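Long-range contacts in putative translational inhibitor protein (Yersinia pestis, PDB 5V4D), which is of uncharacterised function but, as a trimeric member of the Rid (YjgF-like) family, may act as an enamine/imine deaminase: residues 80-85 against 109-114; 5-10 against 64-69; 47-52 against 118-123. All blocks are in the same frame, centred on the assembly; numbering follows the deposited sequence.

Contact 1. Residues 80-85 against 109-114; sequences FITNIN and VEVSAL
Carbonyl oxygen Ile81 O is approached by two groups of Glu110-Val111: Val111 N donates a hydrogen bond to it at 2.8 Å, and Glu110 CA makes a CA-H...O contact with Ile81 O at 3.1 Å. With the nearly straight bond from Ile81 N to Val109 O, this sets the parallel register of the two strands, Phe80 beside Val109 and Ile81 beside Glu110. Past the last bridge, the Glu110 side chain holds the turn that follows strand 74-81. Its CG is anti to the backbone N (chi1 -171°), from where the extended chain runs past Thr82 O, and Glu110 OE1 takes the N-H of Ile84 at 2.8 Å through its anti lone pair. The other oxygen, OE2, binds Ser112 OG of the third subunit, so one carboxylate joins that turn to the trimer interface. Asn83 OD1 accepts from Asn85 N, closing an Asx turn there. On the Phe80-Val109 face, Phe80 CD1 lies 3.7 Å from both Val109 CG2 and Val111 CG1, while Leu114 CD2 reaches Phe80 CB. Water 1 joins Thr82 O to Ser112 O. The contact closes the beta-alpha-beta unit of strand 74-81, helix 87-98 and strand 105-110; strand 120-127 pairs with the other edge of strand 74-81, the second subunit packs on Phe80 and on Val111 to Ala113, and the third on Val109, Glu110 and Ile84.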
loop_
_atom_site.group_PDB
_atom_site.type_symbol
_atom_site.label_atom_id
_atom_site.label_comp_id
_atom_site.label_asym_id
_atom_site.label_seq_id
_atom_site.Cartn_x
_atom_site.Cartn_y
_atom_site.Cartn_z
ATOM N N PHE A 80 0.907 -6.804 -6.690
ATOM C CA PHE A 80 0.939 -7.979 -5.803
ATOM C C PHE A 80 0.959 -9.191 -6.716
ATOM O O PHE A 80 0.044 -9.377 -7.530
ATOM C CB PHE A 80 -0.282 -8.014 -4.877
ATOM C CG PHE A 80 -0.464 -6.773 -4.016
ATOM C CD1 PHE A 80 0.307 -6.547 -2.889
ATOM C CD2 PHE A 80 -1.470 -5.893 -4.306
ATOM C CE1 PHE A 80 0.060 -5.419 -2.064
ATOM C CE2 PHE A 80 -1.687 -4.771 -3.477
ATOM C CZ PHE A 80 -0.939 -4.557 -2.403
ATOM N N ILE A 81 2.032 -9.985 -6.654
ATOM C CA ILE A 81 2.109 -11.171 -7.495
ATOM C C ILE A 81 2.404 -12.378 -6.623
ATOM O O ILE A 81 3.091 -12.279 -5.607
ATOM C CB ILE A 81 3.157 -11.056 -8.628
ATOM C CG1 ILE A 81 4.490 -10.497 -8.138
ATOM C CG2 ILE A 81 2.603 -10.227 -9.763
ATOM C CD1 ILE A 81 5.584 -10.649 -9.180
ATOM N N THR A 82 1.889 -13.532 -7.041
ATOM C CA THR A 82 2.101 -14.732 -6.233
ATOM C C THR A 82 3.452 -15.397 -6.498
ATOM O O THR A 82 3.852 -16.274 -5.725
ATOM C CB THR A 82 0.983 -15.763 -6.436
ATOM O OG1 THR A 82 0.907 -16.192 -7.815
ATOM C CG2 THR A 82 -0.376 -15.229 -5.957
ATOM N N ASN A 83 4.171 -14.982 -7.541
ATOM C CA ASN A 83 5.454 -15.597 -7.884
ATOM C C ASN A 83 6.310 -14.477 -8.453
ATOM O O ASN A 83 6.003 -13.949 -9.532
ATOM C CB ASN A 83 5.269 -16.716 -8.900
ATOM C CG ASN A 83 6.582 -17.409 -9.263
ATOM O OD1 ASN A 83 7.666 -16.954 -8.958
ATOM N ND2 ASN A 83 6.460 -18.547 -9.938
ATOM N N ILE A 84 7.335 -14.093 -7.712
ATOM C CA ILE A 84 8.227 -12.990 -8.114
ATOM C C ILE A 84 8.857 -13.263 -9.468
ATOM O O ILE A 84 9.212 -12.324 -10.189
ATOM C CB ILE A 84 9.290 -12.747 -7.004
ATOM C CG1 ILE A 84 9.935 -11.374 -7.114
ATOM C CG2 ILE A 84 10.422 -13.762 -7.019
ATOM C CD1 ILE A 84 8.950 -10.231 -6.798
ATOM N N ASN A 85 8.996 -14.533 -9.846
ATOM C CA ASN A 85 9.561 -14.844 -11.157
ATOM C C ASN A 85 8.616 -14.533 -12.305
ATOM O O ASN A 85 9.038 -14.618 -13.467
ATOM C CB ASN A 85 9.990 -16.295 -11.184
ATOM C CG ASN A 85 11.081 -16.578 -10.178
ATOM O OD1 ASN A 85 12.069 -15.852 -10.094
ATOM N ND2 ASN A 85 10.882 -17.614 -9.378
ATOM N N VAL A 109 5.664 -6.679 -4.873
ATOM C CA VAL A 109 5.984 -7.633 -3.806
ATOM C C VAL A 109 5.362 -8.982 -4.128
ATOM O O VAL A 109 4.330 -9.059 -4.796
ATOM C CB VAL A 109 5.482 -7.156 -2.409
ATOM C CG1 VAL A 109 6.191 -5.831 -2.001
ATOM C CG2 VAL A 109 3.970 -6.986 -2.347
ATOM N N GLU A 110 5.988 -10.062 -3.641
ATOM C CA GLU A 110 5.397 -11.390 -3.765
ATOM C C GLU A 110 4.495 -11.682 -2.570
ATOM O O GLU A 110 4.956 -11.721 -1.429
ATOM C CB GLU A 110 6.474 -12.465 -3.880
ATOM C CG GLU A 110 5.854 -13.837 -4.241
ATOM C CD GLU A 110 6.897 -14.934 -4.163
ATOM O OE1 GLU A 110 7.590 -15.213 -5.162
ATOM O OE2 GLU A 110 7.058 -15.509 -3.057
ATOM N N VAL A 111 3.232 -11.894 -2.836
ATOM C CA VAL A 111 2.258 -12.273 -1.812
ATOM C C VAL A 111 2.059 -13.786 -1.842
ATOM O O VAL A 111 2.429 -14.483 -2.803
ATOM C CB VAL A 111 0.917 -11.558 -2.030
ATOM C CG1 VAL A 111 1.129 -10.039 -1.940
ATOM C CG2 VAL A 111 0.319 -11.913 -3.387
ATOM N N SER A 112 1.475 -14.327 -0.775
ATOM C CA SER A 112 1.331 -15.775 -0.827
ATOM C C SER A 112 0.066 -16.189 -1.577
ATOM O O SER A 112 0.078 -17.210 -2.286
ATOM C CB SER A 112 1.409 -16.399 0.581
ATOM O OG SER A 112 0.626 -15.745 1.551
ATOM N N ALA A 113 -1.004 -15.394 -1.499
ATOM C CA ALA A 113 -2.244 -15.747 -2.173
ATOM C C ALA A 113 -3.030 -14.472 -2.451
ATOM O O ALA A 113 -2.857 -13.446 -1.781
ATOM C CB ALA A 113 -3.115 -16.700 -1.353
ATOM N N LEU A 114 -3.935 -14.569 -3.417
ATOM C CA LEU A 114 -4.786 -13.465 -3.836
ATOM C C LEU A 114 -6.225 -13.947 -3.924
ATOM O O LEU A 114 -6.486 -15.151 -4.084
ATOM C CB LEU A 114 -4.357 -12.901 -5.200
ATOM C CG LEU A 114 -3.021 -12.148 -5.153
ATOM C CD1 LEU A 114 -2.523 -11.868 -6.582
ATOM C CD2 LEU A 114 -3.114 -10.840 -4.347
HETATM O O HOH W 1 2.546 -17.569 -3.596
#

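Contact 2. Residues 5-10 against 64-69; sequences SVIETK and LLQAGT
Ile7 and Thr9 pack against Gln66 and Ala67 where helix 49-66 ends in a Schellman motif beside strand 5-7, an outermost strand of the sheet within this chain. Ile7 divides its branches between Gln66 and Ala67: CD1 meets the methyl of Ala67 at 3.6 Å, and CG2 touches Gln66 CG at 3.7 Å. Thr9 adds its CB, 3.7 Å from Gln66 CG, and its methyl CG2 lies near Gln66 CB. The Gln66 chain slides past both residues in the opposite direction to theirs, with its aliphatic part doing the touching. It leaves the helix with CG anti to the backbone N (chi1 178°) and then bends at chi2 (64°), so that CD stays alongside Glu8 O.

In the next shell, Thr9 N donates to Gln21 OE1 and Thr9 OG1 accepts from Asn11 N, while Ile7 is paired by backbone bonds with Ala22 of the adjoining strand. Leu29 of strand 28-31 touches both Ile7 and Ala67. On the helix side, Gly68, at positive phi, gives its N-H to Leu65 O, and Thr69 N returns to Leu64 O. Water 2 joins the two segments at the surface, accepting from Glu8 N at 3.0 Å and from Gln66 NE2 at 3.1 Å.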
loop_
_atom_site.group_PDB
_atom_site.type_symbol
_atom_site.label_atom_id
_atom_site.label_comp_id
_atom_site.label_asym_id
_atom_site.label_seq_id
_atom_site.Cartn_x
_atom_site.Cartn_y
_atom_site.Cartn_z
ATOM N N SER A 5 -16.708 10.478 -3.472
ATOM C CA SER A 5 -17.683 10.001 -4.438
ATOM C C SER A 5 -17.285 8.642 -4.985
ATOM O O SER A 5 -16.098 8.290 -5.025
ATOM C CB SER A 5 -17.847 10.971 -5.600
ATOM O OG SER A 5 -16.653 11.043 -6.314
ATOM N N VAL A 6 -18.311 7.873 -5.384
ATOM C CA VAL A 6 -18.121 6.484 -5.769
ATOM C C VAL A 6 -17.958 6.400 -7.275
ATOM O O VAL A 6 -18.518 7.217 -8.033
ATOM C CB VAL A 6 -19.288 5.606 -5.275
ATOM C CG1 VAL A 6 -20.540 5.852 -6.156
ATOM C CG2 VAL A 6 -18.915 4.148 -5.343
ATOM N N ILE A 7 -17.181 5.406 -7.724
ATOM C CA ILE A 7 -17.075 5.033 -9.138
ATOM C C ILE A 7 -17.683 3.646 -9.293
ATOM O O ILE A 7 -17.322 2.714 -8.559
ATOM C CB ILE A 7 -15.622 5.013 -9.639
ATOM C CG1 ILE A 7 -14.956 6.389 -9.497
ATOM C CG2 ILE A 7 -15.594 4.541 -11.090
ATOM C CD1 ILE A 7 -15.646 7.481 -10.290
ATOM N N GLU A 8 -18.639 3.517 -10.220
ATOM C CA GLU A 8 -19.320 2.246 -10.478
ATOM C C GLU A 8 -19.454 2.110 -11.985
ATOM O O GLU A 8 -20.032 2.995 -12.633
ATOM C CB GLU A 8 -20.713 2.215 -9.825
ATOM C CG GLU A 8 -20.758 2.634 -8.354
ATOM C CD GLU A 8 -22.197 2.847 -7.807
ATOM O OE1 GLU A 8 -22.914 3.756 -8.304
ATOM O OE2 GLU A 8 -22.594 2.117 -6.863
ATOM N N THR A 9 -18.935 1.015 -12.539
ATOM C CA THR A 9 -19.096 0.707 -13.962
ATOM C C THR A 9 -19.257 -0.791 -14.182
ATOM O O THR A 9 -18.514 -1.587 -13.601
ATOM C CB THR A 9 -17.933 1.236 -14.820
ATOM O OG1 THR A 9 -18.111 0.769 -16.166
ATOM C CG2 THR A 9 -16.566 0.787 -14.343
ATOM N N LYS A 10 -20.236 -1.170 -15.039
ATOM C CA LYS A 10 -20.361 -2.570 -15.412
ATOM C C LYS A 10 -19.203 -3.058 -16.283
ATOM O O LYS A 10 -19.099 -4.276 -16.522
ATOM C CB LYS A 10 -21.701 -2.815 -16.152
ATOM C CG LYS A 10 -22.945 -2.729 -15.263
ATOM C CD LYS A 10 -22.796 -3.579 -14.006
ATOM C CE LYS A 10 -24.142 -4.054 -13.467
ATOM N NZ LYS A 10 -25.080 -2.925 -13.215
ATOM N N LEU A 64 -10.869 3.873 -14.690
ATOM C CA LEU A 64 -10.398 5.216 -15.009
ATOM C C LEU A 64 -11.392 5.930 -15.923
ATOM O O LEU A 64 -11.738 7.091 -15.690
ATOM C CB LEU A 64 -9.048 5.132 -15.705
ATOM C CG LEU A 64 -7.936 4.503 -14.878
ATOM C CD1 LEU A 64 -6.661 4.443 -15.739
ATOM C CD2 LEU A 64 -7.735 5.276 -13.567
ATOM N N LEU A 65 -11.834 5.249 -16.990
ATOM C CA LEU A 65 -12.753 5.886 -17.948
ATOM C C LEU A 65 -14.046 6.307 -17.275
ATOM O O LEU A 65 -14.564 7.391 -17.555
ATOM C CB LEU A 65 -13.048 4.938 -19.104
ATOM C CG LEU A 65 -11.838 4.624 -19.993
ATOM C CD1 LEU A 65 -12.225 3.695 -21.141
ATOM C CD2 LEU A 65 -11.215 5.884 -20.528
ATOM N N GLN A 66 -14.582 5.464 -16.390
ATOM C CA GLN A 66 -15.842 5.815 -15.740
ATOM C C GLN A 66 -15.661 7.046 -14.868
ATOM O O GLN A 66 -16.593 7.862 -14.731
ATOM C CB GLN A 66 -16.335 4.629 -14.918
ATOM C CG GLN A 66 -17.628 4.894 -14.134
ATOM C CD GLN A 66 -18.796 5.174 -15.022
ATOM O OE1 GLN A 66 -18.786 4.876 -16.205
ATOM N NE2 GLN A 66 -19.844 5.755 -14.435
ATOM N N ALA A 67 -14.466 7.197 -14.280
ATOM C CA ALA A 67 -14.111 8.373 -13.491
ATOM C C ALA A 67 -13.814 9.599 -14.342
ATOM O O ALA A 67 -13.600 10.671 -13.778
ATOM C CB ALA A 67 -12.892 8.075 -12.595
ATOM N N GLY A 68 -13.785 9.472 -15.663
ATOM C CA GLY A 68 -13.465 10.599 -16.513
ATOM C C GLY A 68 -11.992 10.943 -16.521
ATOM O O GLY A 68 -11.621 12.094 -16.784
ATOM N N THR A 69 -11.134 9.969 -16.236
ATOM C CA THR A 69 -9.695 10.225 -16.269
ATOM C C THR A 69 -9.044 9.152 -17.142
ATOM O O THR A 69 -9.765 8.418 -17.838
ATOM C CB THR A 69 -9.119 10.287 -14.849
ATOM O OG1 THR A 69 -7.766 10.782 -14.922
ATOM C CG2 THR A 69 -9.097 8.925 -14.172
HETATM O O HOH W 2 -19.484 6.164 -11.426
#

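Contact 3. Residues 47-52 against 118-123; sequences NDIEKQ and ALVEIE
Gln52 turns its CG anti to its own carbonyl carbon (chi1 -69°) and extends beyond it, which carries the amide across to Leu119; Leu119 in turn has CG anti to its carbonyl carbon (chi1 -59°), directed back toward the start of the helix. The two side chains cross at about a right angle. Gln52 OE1 accepts the N-H of Leu119 at 2.9 Å, in the carbonyl plane and with an N-H...O angle of 160°, and the same oxygen lies only 3.2 Å from Leu119 CB. The amide is held at its other end too, because Gln52 NE2 donates to Glu46 O; a bond at each end of the amide fixes its rotation and gives both OE1 and NE2 of this buried side chain a partner.

Leu119 is the apolar centre of the contact. Its CD2 sits 3.5 Å from Asn47 ND2, its CD1 faces the backbone at Ile49 N, and its CB meets the tip of Ile49, CD1, at 3.8 Å. That same Ile49 CD1 reaches on to Val120 CG1 at 4.0 Å, crossing the valine at about a right angle, and Val120 CG1 also approaches Gln52 CB.

Asp48 is the N-cap of the helix: its OD2 accepts from Lys51 N at 3.1 Å, met from above the carboxylate plane, and more weakly from Glu50 N. Capping fixes the first turn from which Ile49 and Gln52 project. The contact sets the N-terminal turn of helix 49-66 against the start of strand 120-127. Ile49 also packs on Gln89 and Val90 of helix 87-98, Val120 on Ile79 and Ile81 of the adjacent strand 74-81, and Pro36 lies against Gln52 and Ala118.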
loop_
_atom_site.group_PDB
_atom_site.type_symbol
_atom_site.label_atom_id
_atom_site.label_comp_id
_atom_site.label_asym_id
_atom_site.label_seq_id
_atom_site.Cartn_x
_atom_site.Cartn_y
_atom_site.Cartn_z
ATOM N N ASN A 47 -5.304 -19.581 -15.931
ATOM C CA ASN A 47 -4.102 -19.533 -15.093
ATOM C C ASN A 47 -2.848 -19.322 -15.948
ATOM O O ASN A 47 -2.023 -20.231 -16.157
ATOM C CB ASN A 47 -4.054 -20.832 -14.262
ATOM C CG ASN A 47 -2.952 -20.841 -13.228
ATOM O OD1 ASN A 47 -2.121 -21.753 -13.216
ATOM N ND2 ASN A 47 -2.963 -19.866 -12.325
ATOM N N ASP A 48 -2.714 -18.104 -16.461
ATOM C CA ASP A 48 -1.659 -17.694 -17.387
ATOM C C ASP A 48 -1.327 -16.245 -17.027
ATOM O O ASP A 48 -2.218 -15.386 -17.080
ATOM C CB ASP A 48 -2.188 -17.828 -18.820
ATOM C CG ASP A 48 -1.271 -17.277 -19.905
ATOM O OD1 ASP A 48 -1.189 -17.929 -20.983
ATOM O OD2 ASP A 48 -0.714 -16.190 -19.810
ATOM N N ILE A 49 -0.086 -15.990 -16.578
ATOM C CA ILE A 49 0.239 -14.660 -16.058
ATOM C C ILE A 49 0.028 -13.571 -17.113
ATOM O O ILE A 49 -0.383 -12.463 -16.772
ATOM C CB ILE A 49 1.670 -14.645 -15.476
ATOM C CG1 ILE A 49 1.967 -13.299 -14.815
ATOM C CG2 ILE A 49 2.752 -14.942 -16.558
ATOM C CD1 ILE A 49 1.180 -13.085 -13.486
ATOM N N GLU A 50 0.301 -13.863 -18.393
ATOM C CA GLU A 50 0.134 -12.832 -19.426
ATOM C C GLU A 50 -1.336 -12.491 -19.628
ATOM O O GLU A 50 -1.720 -11.305 -19.635
ATOM C CB GLU A 50 0.792 -13.285 -20.745
ATOM C CG GLU A 50 2.302 -13.476 -20.550
ATOM C CD GLU A 50 3.072 -13.885 -21.798
ATOM O OE1 GLU A 50 4.233 -14.357 -21.641
ATOM O OE2 GLU A 50 2.535 -13.735 -22.925
ATOM N N LYS A 51 -2.184 -13.510 -19.792
ATOM C CA LYS A 51 -3.622 -13.248 -19.954
ATOM C C LYS A 51 -4.189 -12.529 -18.733
ATOM O O LYS A 51 -5.023 -11.611 -18.866
ATOM C CB LYS A 51 -4.358 -14.562 -20.204
ATOM C CG LYS A 51 -4.084 -15.117 -21.595
ATOM C CD LYS A 51 -4.712 -16.481 -21.754
ATOM C CE LYS A 51 -4.373 -17.094 -23.126
ATOM N NZ LYS A 51 -4.945 -18.463 -23.195
ATOM N N GLN A 52 -3.712 -12.897 -17.536
ATOM C CA GLN A 52 -4.255 -12.281 -16.325
ATOM C C GLN A 52 -3.816 -10.836 -16.192
ATOM O O GLN A 52 -4.621 -9.977 -15.795
ATOM C CB GLN A 52 -3.863 -13.088 -15.072
ATOM C CG GLN A 52 -4.562 -14.444 -15.023
ATOM C CD GLN A 52 -4.546 -15.080 -13.650
ATOM O OE1 GLN A 52 -3.996 -14.535 -12.696
ATOM N NE2 GLN A 52 -5.195 -16.236 -13.548
ATOM N N ALA A 118 -6.049 -15.695 -7.944
ATOM C CA ALA A 118 -5.376 -14.889 -8.980
ATOM C C ALA A 118 -3.850 -14.946 -8.851
ATOM O O ALA A 118 -3.288 -15.119 -7.759
ATOM C CB ALA A 118 -5.810 -13.431 -8.885
ATOM N N LEU A 119 -3.166 -14.746 -9.976
ATOM C CA LEU A 119 -1.696 -14.666 -9.971
ATOM C C LEU A 119 -1.171 -13.256 -9.736
ATOM O O LEU A 119 0.043 -13.065 -9.457
ATOM C CB LEU A 119 -1.119 -15.138 -11.317
ATOM C CG LEU A 119 -1.478 -16.584 -11.701
ATOM C CD1 LEU A 119 -0.998 -16.860 -13.145
ATOM C CD2 LEU A 119 -0.854 -17.593 -10.727
ATOM N N VAL A 120 -2.017 -12.257 -9.957
ATOM C CA VAL A 120 -1.571 -10.875 -9.905
ATOM C C VAL A 120 -2.774 -10.027 -9.529
ATOM O O VAL A 120 -3.903 -10.314 -9.942
ATOM C CB VAL A 120 -0.923 -10.447 -11.249
ATOM C CG1 VAL A 120 -1.871 -10.645 -12.478
ATOM C CG2 VAL A 120 -0.405 -8.996 -11.181
ATOM N N GLU A 121 -2.513 -8.946 -8.777
ATOM C CA GLU A 121 -3.495 -7.924 -8.417
ATOM C C GLU A 121 -2.802 -6.583 -8.504
ATOM O O GLU A 121 -1.686 -6.451 -7.994
ATOM C CB GLU A 121 -4.050 -8.154 -6.997
ATOM C CG GLU A 121 -5.145 -7.148 -6.629
ATOM C CD GLU A 121 -5.688 -7.352 -5.227
ATOM O OE1 GLU A 121 -6.074 -6.376 -4.542
ATOM O OE2 GLU A 121 -5.626 -8.503 -4.746
ATOM N N ILE A 122 -3.404 -5.604 -9.184
ATOM C CA ILE A 122 -2.732 -4.307 -9.311
ATOM C C ILE A 122 -3.653 -3.230 -8.768
ATOM O O ILE A 122 -4.817 -3.120 -9.185
ATOM C CB ILE A 122 -2.329 -4.005 -10.762
ATOM C CG1 ILE A 122 -1.327 -5.075 -11.206
ATOM C CG2 ILE A 122 -1.655 -2.616 -10.866
ATOM C CD1 ILE A 122 -0.857 -4.851 -12.661
ATOM N N GLU A 123 -3.108 -2.412 -7.861
ATOM C CA GLU A 123 -3.799 -1.297 -7.232
ATOM C C GLU A 123 -3.204 0.002 -7.747
ATOM O O GLU A 123 -1.979 0.111 -7.872
ATOM C CB GLU A 123 -3.602 -1.427 -5.720
ATOM C CG GLU A 123 -4.088 -0.330 -4.878
ATOM C CD GLU A 123 -3.649 -0.626 -3.429
ATOM O OE1 GLU A 123 -4.320 -1.425 -2.806
ATOM O OE2 GLU A 123 -2.586 -0.145 -2.980
#

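How the contacts relate
From the N terminus, residues 5-10 are the first to be tied, when contact 2 closes a loop at the far end of helix 49-66. Contact 3 begins inside that loop, at the start of the same helix, and closes much later at strand 120-127, so contacts 2 and 3 cross, fastening opposite ends of one helix to the sheet about 22 Å apart between centres. Contact 1 opens only after contact 2 has closed and nests wholly within the loop of contact 3. Contacts 1 and 3 touch through strands 74-81 and 120-127, where Phe80 O probably accepts from Glu121 N and Thr82 N probably donates to Leu119 O.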